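Local coordinates for protein sulfate transporter 4.1, chloroplastic (Arabidopsis thaliana, PDB 7LHV) that cotransports sulfate with protons across the membrane as a member of the SLC26/SulP family and may help regulate sulfate assimilation, at residues Y94-G106 with N397-T411. Sequence-based numbering, arbitrary orientation.
Sequences YFKLDLMAGITVG and NNESEAKTGLSGLIT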
loop_
_atom_site.group_PDB
_atom_site.type_symbol
_atom_site.label_atom_id
_atom_site.label_comp_id
_atom_site.label_asym_id
_atom_site.label_seq_id
_atom_site.Cartn_x
_atom_site.Cartn_y
_atom_site.Cartn_z
ATOM N N TYR A 94 29.907 11.393 34.245
ATOM C CA TYR A 94 28.529 11.335 33.774
ATOM C C TYR A 94 27.653 12.336 34.510
ATOM O O TYR A 94 26.779 12.955 33.899
ATOM C CB TYR A 94 27.964 9.922 33.922
ATOM C CG TYR A 94 28.500 8.938 32.905
ATOM C CD1 TYR A 94 29.440 9.327 31.962
ATOM C CD2 TYR A 94 28.063 7.622 32.890
ATOM C CE1 TYR A 94 29.931 8.433 31.033
ATOM C CE2 TYR A 94 28.548 6.721 31.965
ATOM C CZ TYR A 94 29.481 7.132 31.039
ATOM O OH TYR A 94 29.968 6.239 30.115
ATOM N N PHE A 95 27.861 12.515 35.818
ATOM C CA PHE A 95 27.002 13.436 36.555
ATOM C C PHE A 95 27.181 14.861 36.048
ATOM O O PHE A 95 26.199 15.562 35.785
ATOM C CB PHE A 95 27.270 13.338 38.061
ATOM C CG PHE A 95 26.322 14.161 38.918
ATOM C CD1 PHE A 95 26.299 15.548 38.852
ATOM C CD2 PHE A 95 25.432 13.528 39.769
ATOM C CE1 PHE A 95 25.423 16.281 39.633
ATOM C CE2 PHE A 95 24.552 14.259 40.547
ATOM C CZ PHE A 95 24.548 15.634 40.478
ATOM N N LYS A 96 28.429 15.312 35.902
ATOM C CA LYS A 96 28.652 16.683 35.459
ATOM C C LYS A 96 28.135 16.886 34.038
ATOM O O LYS A 96 27.491 17.902 33.738
ATOM C CB LYS A 96 30.136 17.055 35.577
ATOM C CG LYS A 96 31.095 16.320 34.651
ATOM C CD LYS A 96 32.535 16.736 34.901
ATOM C CE LYS A 96 32.806 18.169 34.451
ATOM N NZ LYS A 96 32.701 18.354 32.977
ATOM N N LEU A 97 28.387 15.916 33.151
ATOM C CA LEU A 97 27.911 16.050 31.776
ATOM C C LEU A 97 26.388 16.063 31.712
ATOM O O LEU A 97 25.798 16.872 30.987
ATOM C CB LEU A 97 28.482 14.925 30.918
ATOM C CG LEU A 97 29.996 14.987 30.710
ATOM C CD1 LEU A 97 30.468 13.814 29.877
ATOM C CD2 LEU A 97 30.398 16.300 30.062
ATOM N N ASP A 98 25.733 15.183 32.472
ATOM C CA ASP A 98 24.279 15.138 32.484
ATOM C C ASP A 98 23.688 16.414 33.064
ATOM O O ASP A 98 22.689 16.923 32.554
ATOM C CB ASP A 98 23.797 13.923 33.273
ATOM C CG ASP A 98 24.017 12.625 32.530
ATOM O OD1 ASP A 98 24.206 12.677 31.299
ATOM O OD2 ASP A 98 23.999 11.557 33.175
ATOM N N LEU A 99 24.284 16.940 34.136
ATOM C CA LEU A 99 23.775 18.168 34.735
ATOM C C LEU A 99 23.889 19.335 33.763
ATOM O O LEU A 99 22.938 20.110 33.588
ATOM C CB LEU A 99 24.527 18.467 36.032
ATOM C CG LEU A 99 24.002 19.619 36.890
ATOM C CD1 LEU A 99 22.689 19.242 37.551
ATOM C CD2 LEU A 99 25.032 20.020 37.932
ATOM N N MET A 100 25.046 19.471 33.111
ATOM C CA MET A 100 25.213 20.553 32.149
ATOM C C MET A 100 24.248 20.406 30.980
ATOM O O MET A 100 23.616 21.384 30.561
ATOM C CB MET A 100 26.657 20.598 31.653
ATOM C CG MET A 100 27.630 21.191 32.659
ATOM S SD MET A 100 27.004 22.693 33.438
ATOM C CE MET A 100 26.899 23.797 32.032
ATOM N N ALA A 101 24.107 19.187 30.448
ATOM C CA ALA A 101 23.202 18.971 29.325
ATOM C C ALA A 101 21.758 19.249 29.716
ATOM O O ALA A 101 21.003 19.846 28.941
ATOM C CB ALA A 101 23.351 17.546 28.800
ATOM N N GLY A 102 21.353 18.823 30.913
ATOM C CA GLY A 102 19.992 19.073 31.352
ATOM C C GLY A 102 19.700 20.546 31.540
ATOM O O GLY A 102 18.643 21.031 31.129
ATOM N N ILE A 103 20.630 21.282 32.155
ATOM C CA ILE A 103 20.440 22.721 32.322
ATOM C C ILE A 103 20.341 23.400 30.963
ATOM O O ILE A 103 19.462 24.242 30.729
ATOM C CB ILE A 103 21.576 23.317 33.172
ATOM C CG1 ILE A 103 21.404 22.930 34.640
ATOM C CG2 ILE A 103 21.622 24.826 33.023
ATOM C CD1 ILE A 103 22.586 23.292 35.506
ATOM N N THR A 104 21.232 23.032 30.041
ATOM C CA THR A 104 21.231 23.631 28.711
ATOM C C THR A 104 19.920 23.360 27.982
ATOM O O THR A 104 19.314 24.270 27.399
ATOM C CB THR A 104 22.417 23.087 27.915
ATOM O OG1 THR A 104 23.640 23.475 28.556
ATOM C CG2 THR A 104 22.408 23.613 26.507
ATOM N N VAL A 105 19.450 22.112 28.026
ATOM C CA VAL A 105 18.227 21.755 27.319
ATOM C C VAL A 105 17.020 22.435 27.951
ATOM O O VAL A 105 16.123 22.897 27.245
ATOM C CB VAL A 105 18.064 20.227 27.266
ATOM C CG1 VAL A 105 16.659 19.856 26.831
ATOM C CG2 VAL A 105 19.076 19.632 26.313
ATOM N N GLY A 106 16.971 22.516 29.283
ATOM C CA GLY A 106 15.859 23.200 29.923
ATOM C C GLY A 106 15.812 24.678 29.588
ATOM O O GLY A 106 14.735 25.241 29.349
ATOM N N ASN A 397 21.328 18.410 23.132
ATOM C CA ASN A 397 21.707 17.420 24.132
ATOM C C ASN A 397 22.915 16.611 23.670
ATOM O O ASN A 397 23.775 16.246 24.480
ATOM C CB ASN A 397 20.521 16.502 24.417
ATOM C CG ASN A 397 20.488 16.019 25.844
ATOM O OD1 ASN A 397 21.004 16.676 26.744
ATOM N ND2 ASN A 397 19.869 14.867 26.064
ATOM N N ASN A 398 22.985 16.307 22.372
ATOM C CA ASN A 398 24.052 15.452 21.863
ATOM C C ASN A 398 25.416 16.126 21.965
ATOM O O ASN A 398 26.364 15.533 22.491
ATOM C CB ASN A 398 23.761 15.036 20.422
ATOM C CG ASN A 398 24.594 13.855 19.980
ATOM O OD1 ASN A 398 24.585 12.804 20.619
ATOM N ND2 ASN A 398 25.325 14.020 18.886
ATOM N N GLU A 399 25.551 17.365 21.474
ATOM C CA GLU A 399 26.875 17.967 21.635
ATOM C C GLU A 399 27.109 18.521 23.034
ATOM O O GLU A 399 28.220 18.979 23.317
ATOM C CB GLU A 399 27.200 19.077 20.617
ATOM C CG GLU A 399 26.438 20.389 20.718
ATOM C CD GLU A 399 25.125 20.362 19.994
ATOM O OE1 GLU A 399 24.663 19.259 19.666
ATOM O OE2 GLU A 399 24.562 21.447 19.741
ATOM N N SER A 400 26.109 18.493 23.911
ATOM C CA SER A 400 26.340 18.801 25.316
ATOM C C SER A 400 26.928 17.624 26.081
ATOM O O SER A 400 26.987 17.671 27.313
ATOM C CB SER A 400 25.036 19.253 25.979
ATOM O OG SER A 400 24.512 20.395 25.327
ATOM N N GLU A 401 27.357 16.580 25.368
ATOM C CA GLU A 401 27.994 15.404 25.962
ATOM C C GLU A 401 27.068 14.702 26.954
ATOM O O GLU A 401 27.512 14.173 27.974
ATOM C CB GLU A 401 29.321 15.773 26.629
ATOM C CG GLU A 401 30.390 16.259 25.666
ATOM C CD GLU A 401 30.860 15.178 24.718
ATOM O OE1 GLU A 401 30.871 13.995 25.119
ATOM O OE2 GLU A 401 31.221 15.513 23.571
ATOM N N ALA A 402 25.774 14.688 26.652
ATOM C CA ALA A 402 24.828 13.956 27.483
ATOM C C ALA A 402 25.074 12.460 27.346
ATOM O O ALA A 402 25.181 11.937 26.232
ATOM C CB ALA A 402 23.394 14.297 27.090
ATOM N N LYS A 403 25.154 11.767 28.479
ATOM C CA LYS A 403 25.503 10.353 28.507
ATOM C C LYS A 403 24.320 9.452 28.822
ATOM O O LYS A 403 24.094 8.462 28.119
ATOM C CB LYS A 403 26.627 10.112 29.524
ATOM C CG LYS A 403 27.918 10.832 29.187
ATOM C CD LYS A 403 28.433 10.393 27.828
ATOM C CE LYS A 403 29.684 11.152 27.433
ATOM N NZ LYS A 403 30.148 10.766 26.072
ATOM N N THR A 404 23.557 9.762 29.859
ATOM C CA THR A 404 22.431 8.942 30.278
ATOM C C THR A 404 21.135 9.734 30.141
ATOM O O THR A 404 21.116 10.865 29.654
ATOM C CB THR A 404 22.619 8.455 31.716
ATOM O OG1 THR A 404 22.569 9.574 32.610
ATOM C CG2 THR A 404 23.955 7.756 31.868
ATOM N N GLY A 405 20.040 9.114 30.574
ATOM C CA GLY A 405 18.748 9.772 30.572
ATOM C C GLY A 405 18.530 10.746 31.704
ATOM O O GLY A 405 17.497 11.419 31.734
ATOM N N LEU A 406 19.480 10.831 32.640
ATOM C CA LEU A 406 19.372 11.803 33.721
ATOM C C LEU A 406 19.292 13.224 33.184
ATOM O O LEU A 406 18.634 14.078 33.790
ATOM C CB LEU A 406 20.559 11.659 34.674
ATOM C CG LEU A 406 20.447 12.371 36.021
ATOM C CD1 LEU A 406 19.365 11.734 36.872
ATOM C CD2 LEU A 406 21.780 12.350 36.748
ATOM N N SER A 407 19.938 13.493 32.047
ATOM C CA SER A 407 19.834 14.807 31.423
ATOM C C SER A 407 18.385 15.182 31.158
ATOM O O SER A 407 18.031 16.366 31.206
ATOM C CB SER A 407 20.630 14.836 30.120
ATOM O OG SER A 407 21.958 14.400 30.328
ATOM N N GLY A 408 17.535 14.197 30.866
ATOM C CA GLY A 408 16.114 14.479 30.765
ATOM C C GLY A 408 15.521 14.908 32.092
ATOM O O GLY A 408 14.872 15.953 32.185
ATOM N N LEU A 409 15.776 14.127 33.146
ATOM C CA LEU A 409 15.192 14.422 34.451
ATOM C C LEU A 409 15.537 15.835 34.896
ATOM O O LEU A 409 14.650 16.617 35.260
ATOM C CB LEU A 409 15.672 13.411 35.491
ATOM C CG LEU A 409 14.976 12.054 35.535
ATOM C CD1 LEU A 409 15.628 11.167 36.577
ATOM C CD2 LEU A 409 13.497 12.223 35.821
ATOM N N ILE A 410 16.823 16.189 34.833
ATOM C CA ILE A 410 17.243 17.534 35.207
ATOM C C ILE A 410 16.468 18.565 34.403
ATOM O O ILE A 410 15.929 19.532 34.957
ATOM C CB ILE A 410 18.761 17.695 35.016
ATOM C CG1 ILE A 410 19.515 16.641 35.828
ATOM C CG2 ILE A 410 19.199 19.094 35.410
ATOM C CD1 ILE A 410 19.446 16.860 37.319
ATOM N N THR A 411 16.353 18.344 33.091
ATOM C CA THR A 411 15.568 19.245 32.258
ATOM C C THR A 411 14.164 19.395 32.817
ATOM O O THR A 411 13.693 20.514 33.057
ATOM C CB THR A 411 15.520 18.728 30.820
ATOM O OG1 THR A 411 16.794 18.921 30.196
ATOM C CG2 THR A 411 14.456 19.460 30.028
#
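Asp-98, on helix 94-106, points its carboxylate at Lys-403 and Thr-404 in the turn between helices 391-399 and 406-426, a worked example of a buried acid that bonds to the residue capping a helix. Its CG lies anti to the carbonyl carbon (chi1 -73°), which carries both oxygens across to the turn. OD1 accepts from Lys-403 N at 3.1 Å, met nearly along the C-O axis, and more weakly from Thr-404 N. OD2 accepts a hydrogen bond from Thr-404 OG1, which stands above the carboxylate plane. With OG1 between its own backbone N and carbonyl carbon (chi1 66°), Thr-404 also accepts weakly from Leu-406 N, a capping bond at the entry to helix 406-426. Ser-407 OG sits 3.0 Å from Asp-98 OD1 and gives a weak bond to Asp-98 O.

Around this polar knot, aliphatic groups do much of the packing. Lys-403 lays CB over one face of the Tyr-94 ring, 4.0 Å from its centroid, a CH-pi contact; bent at chi2, its chain runs on past Leu-97 CD1 to a weak salt bridge with Glu-401. Ala-101 CB reaches Ala-402 CB at 3.7 Å and also meets Ser-400 CB. Further along, the axes of segments 94-106 and 406-411 approach to 7.4 Å and cross at -45°. Gly-102 probably allows this close approach, since a side chain there would point at Ile-410. Beyond it, Val-105 packs against Thr-411 and against OD1 of Asn-397, whose side-chain ND2 bonds to Gln-146 O.

Were Asp-98 replaced by an alanine, the Lys-403 amide and the Thr-404 hydroxyl would probably lose their shared acceptor group, and the turn one of its ties to helix 94-106. The chemistry thus suggests that one carboxylate, favoured perhaps by the amides and the helix start, helps hold helix 91-119 to the start of helix 406-426 within the transmembrane domain.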